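Local coordinates for protein beta-galactoside alpha-2,6-sialyltransferase (Photobacterium sp., PDB 2Z4T) that transfers sialic acid from a CMP-linked donor to galactosides such as lactose, forming an alpha-2,6 linkage, at residues 347-352 and 356-361; 429-434 and 438-443; 392-397 and 459-464. One frame throughout, in Å; residues are numbered along the deposited sequence.

Contact 1 (347-352 and 356-361). With MG (magnesium ion), chain K; C5P (cytidine-5'-monophosphate), chain C.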
loop_
_atom_site.group_PDB
_atom_site.type_symbol
_atom_site.label_atom_id
_atom_site.label_comp_id
_atom_site.label_asym_id
_atom_site.label_seq_id
_atom_site.Cartn_x
_atom_site.Cartn_y
_atom_site.Cartn_z
ATOM N N ASN A 347 -24.758 -7.881 -7.190
ATOM C CA ASN A 347 -26.135 -8.342 -6.926
ATOM C C ASN A 347 -26.972 -7.200 -6.388
ATOM O O ASN A 347 -28.097 -7.001 -6.840
ATOM C CB ASN A 347 -26.207 -9.499 -5.919
ATOM C CG ASN A 347 -25.654 -10.795 -6.460
ATOM O OD1 ASN A 347 -25.615 -11.012 -7.671
ATOM N ND2 ASN A 347 -25.227 -11.676 -5.557
ATOM N N GLU A 348 -26.436 -6.465 -5.415
ATOM C CA GLU A 348 -27.191 -5.371 -4.797
ATOM C C GLU A 348 -27.512 -4.238 -5.764
ATOM O O GLU A 348 -28.626 -3.720 -5.745
ATOM C CB GLU A 348 -26.502 -4.858 -3.550
ATOM C CG GLU A 348 -26.655 -5.804 -2.388
ATOM C CD GLU A 348 -25.500 -5.719 -1.402
ATOM O OE1 GLU A 348 -24.446 -5.093 -1.719
ATOM O OE2 GLU A 348 -25.661 -6.291 -0.298
ATOM N N TYR A 349 -26.558 -3.883 -6.626
ATOM C CA TYR A 349 -26.810 -2.944 -7.722
ATOM C C TYR A 349 -27.977 -3.360 -8.646
ATOM O O TYR A 349 -28.533 -2.491 -9.330
ATOM C CB TYR A 349 -25.556 -2.766 -8.604
ATOM C CG TYR A 349 -24.443 -1.873 -8.079
ATOM C CD1 TYR A 349 -24.641 -1.014 -7.000
ATOM C CD2 TYR A 349 -23.177 -1.878 -8.688
ATOM C CE1 TYR A 349 -23.613 -0.198 -6.527
ATOM C CE2 TYR A 349 -22.137 -1.055 -8.220
ATOM C CZ TYR A 349 -22.367 -0.221 -7.144
ATOM O OH TYR A 349 -21.380 0.608 -6.680
ATOM N N ASN A 350 -28.378 -4.645 -8.624
ATOM C CA ASN A 350 -28.968 -5.305 -9.812
ATOM C C ASN A 350 -30.423 -5.554 -10.236
ATOM O O ASN A 350 -30.591 -5.699 -11.455
ATOM C CB ASN A 350 -28.177 -6.559 -10.220
ATOM C CG ASN A 350 -27.201 -6.279 -11.358
ATOM O OD1 ASN A 350 -26.334 -7.102 -11.677
ATOM N ND2 ASN A 350 -27.322 -5.096 -11.960
ATOM N N SER A 351 -31.492 -5.712 -9.447
ATOM C CA SER A 351 -31.771 -5.830 -8.021
ATOM C C SER A 351 -32.924 -4.841 -7.852
ATOM O O SER A 351 -34.059 -5.228 -7.556
ATOM C CB SER A 351 -30.671 -5.491 -7.072
ATOM O OG SER A 351 -31.255 -5.558 -5.787
ATOM N N SER A 352 -32.619 -3.565 -8.081
ATOM C CA SER A 352 -33.639 -2.549 -8.227
ATOM C C SER A 352 -33.548 -1.880 -9.609
ATOM O O SER A 352 -32.488 -1.840 -10.228
ATOM C CB SER A 352 -33.542 -1.549 -7.078
ATOM O OG SER A 352 -34.229 -0.357 -7.357
ATOM N N ASN A 356 -27.946 3.691 -8.960
ATOM C CA ASN A 356 -27.373 3.569 -7.624
ATOM C C ASN A 356 -26.494 4.731 -7.212
ATOM O O ASN A 356 -25.667 5.218 -7.995
ATOM C CB ASN A 356 -26.598 2.260 -7.524
ATOM C CG ASN A 356 -27.389 1.108 -8.071
ATOM O OD1 ASN A 356 -28.538 0.890 -7.680
ATOM N ND2 ASN A 356 -26.807 0.395 -9.016
ATOM N N PHE A 357 -26.675 5.149 -5.966
ATOM C CA PHE A 357 -26.006 6.308 -5.409
ATOM C C PHE A 357 -25.160 5.847 -4.234
ATOM O O PHE A 357 -25.666 5.151 -3.357
ATOM C CB PHE A 357 -27.057 7.330 -4.963
ATOM C CG PHE A 357 -26.548 8.374 -4.003
ATOM C CD1 PHE A 357 -25.345 9.043 -4.230
ATOM C CD2 PHE A 357 -27.309 8.733 -2.899
ATOM C CE1 PHE A 357 -24.888 10.017 -3.346
ATOM C CE2 PHE A 357 -26.875 9.718 -2.018
ATOM C CZ PHE A 357 -25.665 10.364 -2.238
ATOM N N VAL A 358 -23.875 6.199 -4.234
ATOM C CA VAL A 358 -23.024 5.929 -3.088
ATOM C C VAL A 358 -22.697 7.242 -2.408
ATOM O O VAL A 358 -22.188 8.160 -3.050
ATOM C CB VAL A 358 -21.689 5.198 -3.460
ATOM C CG1 VAL A 358 -20.742 5.111 -2.226
ATOM C CG2 VAL A 358 -21.955 3.812 -4.017
ATOM N N PHE A 359 -23.029 7.349 -1.126
ATOM C CA PHE A 359 -22.583 8.473 -0.342
ATOM C C PHE A 359 -21.273 8.084 0.318
ATOM O O PHE A 359 -21.204 7.018 0.962
ATOM C CB PHE A 359 -23.609 8.889 0.714
ATOM C CG PHE A 359 -23.093 9.931 1.662
ATOM C CD1 PHE A 359 -23.177 11.277 1.345
ATOM C CD2 PHE A 359 -22.467 9.558 2.852
ATOM C CE1 PHE A 359 -22.675 12.244 2.212
ATOM C CE2 PHE A 359 -21.955 10.513 3.733
ATOM C CZ PHE A 359 -22.057 11.862 3.410
ATOM N N THR A 360 -20.239 8.923 0.167
ATOM C CA THR A 360 -18.953 8.655 0.811
ATOM C C THR A 360 -18.804 9.496 2.074
ATOM O O THR A 360 -18.955 10.718 2.028
ATOM C CB THR A 360 -17.736 8.879 -0.146
ATOM O OG1 THR A 360 -17.623 10.262 -0.515
ATOM C CG2 THR A 360 -17.885 8.057 -1.387
ATOM N N GLY A 361 -18.501 8.851 3.202
ATOM C CA GLY A 361 -18.460 9.559 4.493
ATOM C C GLY A 361 -17.075 10.032 4.876
ATOM O O GLY A 361 -16.116 9.802 4.151
HETATM MG MG MG K . -30.296 -0.809 -8.908
HETATM O O3P C5P C . -11.109 10.791 3.584
HETATM P P C5P C . -9.634 10.652 3.521
HETATM O O1P C5P C . -9.139 10.335 4.925
HETATM O O2P C5P C . -8.971 11.772 2.746
HETATM O "O5'" C5P C . -9.374 9.387 2.610
HETATM C "C5'" C5P C . -8.126 8.731 2.561
HETATM C "C4'" C5P C . -8.417 7.373 1.926
HETATM O "O4'" C5P C . -9.333 6.637 2.749
HETATM C "C3'" C5P C . -9.128 7.464 0.588
HETATM O "O3'" C5P C . -8.233 7.552 -0.514
HETATM C "C2'" C5P C . -9.835 6.139 0.531
HETATM O "O2'" C5P C . -8.903 5.084 0.284
HETATM C "C1'" C5P C . -10.258 5.895 1.943
HETATM N N1 C5P C . -11.642 6.322 2.136
HETATM C C2 C5P C . -12.694 5.457 1.729
HETATM N N3 C5P C . -13.990 5.814 1.913
HETATM C C4 C5P C . -14.305 7.010 2.480
HETATM C C5 C5P C . -13.283 7.890 2.893
HETATM C C6 C5P C . -11.941 7.514 2.714
HETATM O O2 C5P C . -12.453 4.367 1.190
HETATM N N4 C5P C . -15.613 7.325 2.658
#
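Y349 of helix 342-349 and N356, the first residue of strand 356-360, bring their CA atoms within 6.5 Å. Between them the chain leaves the helix through a cis peptide and a positive phi at S351, then runs on into the strand. The Y349 ring and the N356 amide lie almost in parallel planes, 9° apart, and N356 CB packs 3.9 Å from Y349 CD1. With CG anti to its carbonyl carbon (chi1 -78°), Y349 sends its ring along the strand while its carbonyl turns to the metal: Y349 O binds magnesium at 2.5 Å. The side chain of N356 faces the same ion, whose site S352, L354 and D399 complete. Further along, Y349 OH passes 4.2 Å from V358 CG2. Tyrosine suits the place because its ring packs beside N356, V358 and P441 while its hydroxyl is hydrogen-bonded to M439 O. Past the strand's end, G361 O accepts a bond from N4 of the cytosine, 2.9 Å long and nearly straight at 170°. This amino group is what distinguishes cytosine from uracil. The ion thus ties the Y349 carbonyl to the start of the strand, while the strand's other end reads the base.

Contact 2 (429-434 and 438-443). With C5P (cytidine-5'-monophosphate), chain C.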
loop_
_atom_site.group_PDB
_atom_site.type_symbol
_atom_site.label_atom_id
_atom_site.label_comp_id
_atom_site.label_asym_id
_atom_site.label_seq_id
_atom_site.Cartn_x
_atom_site.Cartn_y
_atom_site.Cartn_z
ATOM N N ILE A 429 -13.129 -1.050 3.122
ATOM C CA ILE A 429 -12.713 -1.203 1.734
ATOM C C ILE A 429 -12.361 0.175 1.169
ATOM O O ILE A 429 -13.246 1.034 1.054
ATOM C CB ILE A 429 -13.841 -1.851 0.882
ATOM C CG1 ILE A 429 -14.255 -3.200 1.458
ATOM C CG2 ILE A 429 -13.424 -1.993 -0.571
ATOM C CD1 ILE A 429 -15.636 -3.671 0.959
ATOM N N SER A 430 -11.086 0.410 0.828
ATOM C CA SER A 430 -10.739 1.675 0.156
ATOM C C SER A 430 -11.620 1.866 -1.071
ATOM O O SER A 430 -11.826 0.929 -1.854
ATOM C CB SER A 430 -9.280 1.733 -0.228
ATOM O OG SER A 430 -8.560 2.383 0.807
ATOM N N PHE A 431 -12.165 3.064 -1.228
ATOM C CA PHE A 431 -13.115 3.295 -2.289
ATOM C C PHE A 431 -12.463 3.113 -3.651
ATOM O O PHE A 431 -13.127 2.748 -4.638
ATOM C CB PHE A 431 -13.737 4.689 -2.153
ATOM C CG PHE A 431 -14.866 4.947 -3.099
ATOM C CD1 PHE A 431 -16.059 4.248 -2.987
ATOM C CD2 PHE A 431 -14.744 5.894 -4.095
ATOM C CE1 PHE A 431 -17.142 4.497 -3.873
ATOM C CE2 PHE A 431 -15.789 6.166 -4.963
ATOM C CZ PHE A 431 -16.993 5.468 -4.862
ATOM N N GLU A 432 -11.161 3.365 -3.729
ATOM C CA GLU A 432 -10.568 3.214 -5.041
ATOM C C GLU A 432 -10.519 1.768 -5.553
ATOM O O GLU A 432 -10.411 1.549 -6.761
ATOM C CB GLU A 432 -9.324 4.092 -5.317
ATOM C CG GLU A 432 -8.390 4.424 -4.210
ATOM C CD GLU A 432 -8.888 5.374 -3.154
ATOM O OE1 GLU A 432 -8.875 6.601 -3.312
ATOM O OE2 GLU A 432 -9.194 4.869 -2.079
ATOM N N VAL A 433 -10.727 0.780 -4.679
ATOM C CA VAL A 433 -10.851 -0.561 -5.203
ATOM C C VAL A 433 -12.135 -0.715 -6.011
ATOM O O VAL A 433 -12.167 -1.486 -6.989
ATOM C CB VAL A 433 -10.601 -1.717 -4.175
ATOM C CG1 VAL A 433 -9.791 -1.256 -2.969
ATOM C CG2 VAL A 433 -11.853 -2.432 -3.785
ATOM N N LEU A 434 -13.172 0.053 -5.665
ATOM C CA LEU A 434 -14.378 0.042 -6.496
ATOM C C LEU A 434 -14.103 0.654 -7.862
ATOM O O LEU A 434 -14.663 0.214 -8.861
ATOM C CB LEU A 434 -15.592 0.724 -5.842
ATOM C CG LEU A 434 -16.159 0.350 -4.467
ATOM C CD1 LEU A 434 -17.640 0.284 -4.603
ATOM C CD2 LEU A 434 -15.634 -0.950 -3.850
ATOM N N ASP A 438 -14.093 -1.590 -11.493
ATOM C CA ASP A 438 -15.188 -1.117 -12.359
ATOM C C ASP A 438 -16.547 -1.321 -11.679
ATOM O O ASP A 438 -17.473 -1.842 -12.276
ATOM C CB ASP A 438 -15.131 -1.806 -13.730
ATOM C CG ASP A 438 -16.058 -1.164 -14.746
ATOM O OD1 ASP A 438 -16.288 0.083 -14.684
ATOM O OD2 ASP A 438 -16.572 -1.912 -15.625
ATOM N N MET A 439 -16.629 -0.911 -10.416
ATOM C CA MET A 439 -17.790 -1.115 -9.551
ATOM C C MET A 439 -18.261 0.231 -9.011
ATOM O O MET A 439 -18.881 0.318 -7.945
ATOM C CB MET A 439 -17.436 -2.040 -8.381
ATOM C CG MET A 439 -17.361 -3.537 -8.719
ATOM S SD MET A 439 -18.856 -4.135 -9.547
ATOM C CE MET A 439 -20.055 -4.128 -8.208
ATOM N N LEU A 440 -17.948 1.288 -9.747
ATOM C CA LEU A 440 -18.510 2.588 -9.448
ATOM C C LEU A 440 -20.012 2.589 -9.737
ATOM O O LEU A 440 -20.466 2.047 -10.744
ATOM C CB LEU A 440 -17.786 3.669 -10.253
ATOM C CG LEU A 440 -16.578 4.402 -9.634
ATOM C CD1 LEU A 440 -16.057 3.814 -8.344
ATOM C CD2 LEU A 440 -15.470 4.622 -10.676
ATOM N N PRO A 441 -20.794 3.229 -8.850
ATOM C CA PRO A 441 -22.237 3.350 -9.004
ATOM C C PRO A 441 -22.527 4.396 -10.079
ATOM O O PRO A 441 -21.586 4.940 -10.655
ATOM C CB PRO A 441 -22.650 3.878 -7.643
ATOM C CG PRO A 441 -21.500 4.749 -7.273
ATOM C CD PRO A 441 -20.321 3.921 -7.638
ATOM N N ASP A 442 -23.797 4.700 -10.331
ATOM C CA ASP A 442 -24.148 5.793 -11.244
ATOM C C ASP A 442 -23.859 7.177 -10.680
ATOM O O ASP A 442 -23.556 8.093 -11.435
ATOM C CB ASP A 442 -25.618 5.726 -11.638
ATOM C CG ASP A 442 -25.984 4.390 -12.178
ATOM O OD1 ASP A 442 -25.498 4.065 -13.287
ATOM O OD2 ASP A 442 -26.712 3.654 -11.476
ATOM N N ALA A 443 -23.979 7.348 -9.368
ATOM C CA ALA A 443 -23.699 8.655 -8.782
ATOM C C ALA A 443 -22.947 8.504 -7.488
ATOM O O ALA A 443 -23.254 7.634 -6.669
ATOM C CB ALA A 443 -24.991 9.456 -8.559
HETATM O O3P C5P C . -11.109 10.791 3.584
HETATM P P C5P C . -9.634 10.652 3.521
HETATM O O1P C5P C . -9.139 10.335 4.925
HETATM O O2P C5P C . -8.971 11.772 2.746
HETATM O "O5'" C5P C . -9.374 9.387 2.610
HETATM C "C5'" C5P C . -8.126 8.731 2.561
HETATM C "C4'" C5P C . -8.417 7.373 1.926
HETATM O "O4'" C5P C . -9.333 6.637 2.749
HETATM C "C3'" C5P C . -9.128 7.464 0.588
HETATM O "O3'" C5P C . -8.233 7.552 -0.514
HETATM C "C2'" C5P C . -9.835 6.139 0.531
HETATM O "O2'" C5P C . -8.903 5.084 0.284
HETATM C "C1'" C5P C . -10.258 5.895 1.943
HETATM N N1 C5P C . -11.642 6.322 2.136
HETATM C C2 C5P C . -12.694 5.457 1.729
HETATM N N3 C5P C . -13.990 5.814 1.913
HETATM C C4 C5P C . -14.305 7.010 2.480
HETATM C C5 C5P C . -13.283 7.890 2.893
HETATM C C6 C5P C . -11.941 7.514 2.714
HETATM O O2 C5P C . -12.453 4.367 1.190
HETATM N N4 C5P C . -15.613 7.325 2.658
#
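L434, which buries more surface here than any other residue, meets the returning chain with both backbone and side chain. Its carbonyl receives the N-H of M439, with M439 N 2.7 Å from L434 O, an N-H...O angle of 161° and the donor in the carbonyl plane. This is the long bond of a Schellman motif closing helix 431-436. D438 is the residue that turns the chain, with positive phi, and its carboxylate suits the exposed corner. The motif's customary apolar pair is present too, since L434 CB lies 4.2 Å from M439 CB. Beyond CB, the thioether arm of M439 bends away from the helix and packs on K342 and Q346 of helix 342-349.

L440 follows and folds back over the helix. Its CD1 methyl sits 4.0 Å from L434 CB and also 4.0 Å from CZ of F431, F431 and L440 crossing at about a right angle. F431 reaches this methyl because its CG is anti to the backbone N (chi1 -172°), which swings the ring out from the helix toward L440 and V358.

The other end of the helix serves the nucleotide. F431 N donates to O2 of the cytosine at 2.8 Å, although the 135° angle is bent, and E432 OE1 accepts from the ribose O3' at 3.0 Å. A short helix is therefore ended by a Schellman motif and an apolar cluster of L434, L440, F431 and the CB of M439, while its first turn presents a main-chain N-H and a carboxylate that recognise base and sugar of CMP.

Contact 3 (392-397 and 459-464)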
loop_
_atom_site.group_PDB
_atom_site.type_symbol
_atom_site.label_atom_id
_atom_site.label_comp_id
_atom_site.label_asym_id
_atom_site.label_seq_id
_atom_site.Cartn_x
_atom_site.Cartn_y
_atom_site.Cartn_z
ATOM N N HIS A 392 -29.867 20.417 -3.817
ATOM C CA HIS A 392 -28.822 19.402 -4.073
ATOM C C HIS A 392 -29.357 18.016 -4.438
ATOM O O HIS A 392 -28.594 17.077 -4.662
ATOM C CB HIS A 392 -27.822 19.348 -2.915
ATOM C CG HIS A 392 -27.319 20.704 -2.535
ATOM N ND1 HIS A 392 -26.502 21.445 -3.364
ATOM C CD2 HIS A 392 -27.603 21.498 -1.475
ATOM C CE1 HIS A 392 -26.275 22.626 -2.813
ATOM N NE2 HIS A 392 -26.930 22.681 -1.666
ATOM N N TYR A 393 -30.677 17.920 -4.521
ATOM C CA TYR A 393 -31.361 16.714 -4.922
ATOM C C TYR A 393 -30.672 16.126 -6.132
ATOM O O TYR A 393 -30.381 16.848 -7.082
ATOM C CB TYR A 393 -32.816 17.051 -5.288
ATOM C CG TYR A 393 -33.648 15.866 -5.689
ATOM C CD1 TYR A 393 -33.675 14.704 -4.903
ATOM C CD2 TYR A 393 -34.440 15.895 -6.839
ATOM C CE1 TYR A 393 -34.460 13.602 -5.255
ATOM C CE2 TYR A 393 -35.225 14.782 -7.197
ATOM C CZ TYR A 393 -35.224 13.651 -6.398
ATOM O OH TYR A 393 -35.999 12.578 -6.732
ATOM N N LEU A 394 -30.420 14.824 -6.112
ATOM C CA LEU A 394 -29.762 14.189 -7.254
ATOM C C LEU A 394 -30.527 14.327 -8.586
ATOM O O LEU A 394 -29.900 14.328 -9.646
ATOM C CB LEU A 394 -29.400 12.738 -6.945
ATOM C CG LEU A 394 -28.278 12.629 -5.894
ATOM C CD1 LEU A 394 -27.964 11.187 -5.523
ATOM C CD2 LEU A 394 -27.018 13.342 -6.353
ATOM N N GLY A 395 -31.857 14.484 -8.515
ATOM C CA GLY A 395 -32.708 14.687 -9.690
ATOM C C GLY A 395 -33.632 13.521 -10.020
ATOM O O GLY A 395 -34.460 13.616 -10.931
ATOM N N ASN A 396 -33.474 12.414 -9.293
ATOM C CA ASN A 396 -34.189 11.163 -9.536
ATOM C C ASN A 396 -34.106 10.312 -8.285
ATOM O O ASN A 396 -33.233 10.543 -7.450
ATOM C CB ASN A 396 -33.532 10.387 -10.680
ATOM C CG ASN A 396 -33.983 10.871 -12.046
ATOM O OD1 ASN A 396 -35.096 10.569 -12.506
ATOM N ND2 ASN A 396 -33.118 11.632 -12.704
ATOM N N SER A 397 -34.989 9.332 -8.138
ATOM C CA SER A 397 -34.837 8.371 -7.042
ATOM C C SER A 397 -33.698 7.374 -7.318
ATOM O O SER A 397 -33.560 6.863 -8.437
ATOM C CB SER A 397 -36.134 7.622 -6.794
ATOM O OG SER A 397 -37.236 8.477 -7.004
ATOM N N LYS A 459 -18.346 10.923 -12.454
ATOM C CA LYS A 459 -19.138 10.205 -11.461
ATOM C C LYS A 459 -19.623 11.078 -10.296
ATOM O O LYS A 459 -20.659 10.786 -9.695
ATOM C CB LYS A 459 -18.345 9.023 -10.923
ATOM C CG LYS A 459 -18.146 7.933 -11.926
ATOM C CD LYS A 459 -19.472 7.317 -12.350
ATOM C CE LYS A 459 -19.221 5.886 -12.785
ATOM N NZ LYS A 459 -20.350 5.229 -13.465
ATOM N N ILE A 460 -18.877 12.145 -10.005
ATOM C CA ILE A 460 -19.131 13.029 -8.865
ATOM C C ILE A 460 -20.331 13.963 -9.054
ATOM O O ILE A 460 -20.339 14.786 -9.960
ATOM C CB ILE A 460 -17.894 13.900 -8.596
ATOM C CG1 ILE A 460 -16.615 13.029 -8.581
ATOM C CG2 ILE A 460 -18.091 14.728 -7.317
ATOM C CD1 ILE A 460 -15.290 13.836 -8.383
ATOM N N LYS A 461 -21.333 13.847 -8.185
ATOM C CA LYS A 461 -22.465 14.774 -8.192
ATOM C C LYS A 461 -22.224 16.027 -7.366
ATOM O O LYS A 461 -22.548 17.112 -7.815
ATOM C CB LYS A 461 -23.749 14.081 -7.766
ATOM C CG LYS A 461 -24.223 13.022 -8.767
ATOM C CD LYS A 461 -24.047 13.495 -10.221
ATOM C CE LYS A 461 -24.767 12.586 -11.225
ATOM N NZ LYS A 461 -24.006 11.313 -11.446
ATOM N N PHE A 462 -21.667 15.889 -6.166
ATOM C CA PHE A 462 -21.246 17.047 -5.388
ATOM C C PHE A 462 -20.327 16.632 -4.250
ATOM O O PHE A 462 -20.361 15.489 -3.797
ATOM C CB PHE A 462 -22.436 17.881 -4.872
ATOM C CG PHE A 462 -23.335 17.159 -3.896
ATOM C CD1 PHE A 462 -23.022 17.101 -2.542
ATOM C CD2 PHE A 462 -24.520 16.573 -4.325
ATOM C CE1 PHE A 462 -23.859 16.433 -1.620
ATOM C CE2 PHE A 462 -25.368 15.902 -3.420
ATOM C CZ PHE A 462 -25.028 15.834 -2.061
ATOM N N ILE A 463 -19.501 17.571 -3.809
ATOM C CA ILE A 463 -18.619 17.352 -2.689
ATOM C C ILE A 463 -18.961 18.360 -1.609
ATOM O O ILE A 463 -19.292 19.499 -1.895
ATOM C CB ILE A 463 -17.146 17.496 -3.109
ATOM C CG1 ILE A 463 -16.783 16.457 -4.176
ATOM C CG2 ILE A 463 -16.220 17.353 -1.914
ATOM C CD1 ILE A 463 -15.377 16.620 -4.725
ATOM N N VAL A 464 -18.908 17.958 -0.353
ATOM C CA VAL A 464 -19.236 18.900 0.699
ATOM C C VAL A 464 -18.094 18.915 1.680
ATOM O O VAL A 464 -17.586 17.860 2.061
ATOM C CB VAL A 464 -20.563 18.546 1.402
ATOM C CG1 VAL A 464 -20.808 19.474 2.588
ATOM C CG2 VAL A 464 -21.719 18.619 0.414
#
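Aromatic contact joins H392 to F462: the imidazole turns an edge toward the face of the phenyl ring in a tilted edge-to-face pair, with centroids 6.0 Å apart and planes inclined by 51°. The separation is generous, so the attraction is probably modest. F462 CG stands between its backbone N and carbonyl carbon (chi1 64°), and the ring extends from the strand toward the 392-397 loop. The backbone of H392 comes closer than its imidazole, with H392 O 3.7 Å from F462 CE2.

Apolar contact centres on a single methyl. L394 CD2 rests 3.6 Å from K461 CB and 4.2 Å from F462 CE2. Leucine suits the spot because one of its branches serves two consecutive strand residues, and a flat phenyl can take both this methyl and the imidazole edge. L394 and K461 cross at about a right angle. Lysine suits this margin because its first methylenes can cover the leucine while the chain bends and carries its amine away.

The loop precedes strand 399-403 and lies over strand 460-465, on the side where helix 371-386 packs. L394 is backbone-bonded to A385 of that helix, and V381 and A385 also touch the F462 side chain, which is about 13 Å from CMP.

Between the two segments the chemistry is thus that of carbon surfaces and one tilted aromatic pair, without polar bonds, so the loop is seated on the strand by shape and weak attraction.

Overall arrangement
All three contacts belong to the Rossmann-like half of the GT-B fold that holds CMP, built on one parallel sheet in which strands 399-403, 356-360, 443-447 and 460-465 lie side by side. Contact 1 comes first along the chain; contact 2 falls between the two segments of contact 3. Centres of contacts 1 and 2 are about 10 Å apart, and D442 OD2 probably bonds N356 N between them; both also touch CMP. Contact 3 lies about 14 Å from contact 1, joined through F357 and L394, and about 16 Å from contact 2. The metal site, the nucleotide pocket and the loop before strand 399-403 are thus built on neighbouring strands of one sheet.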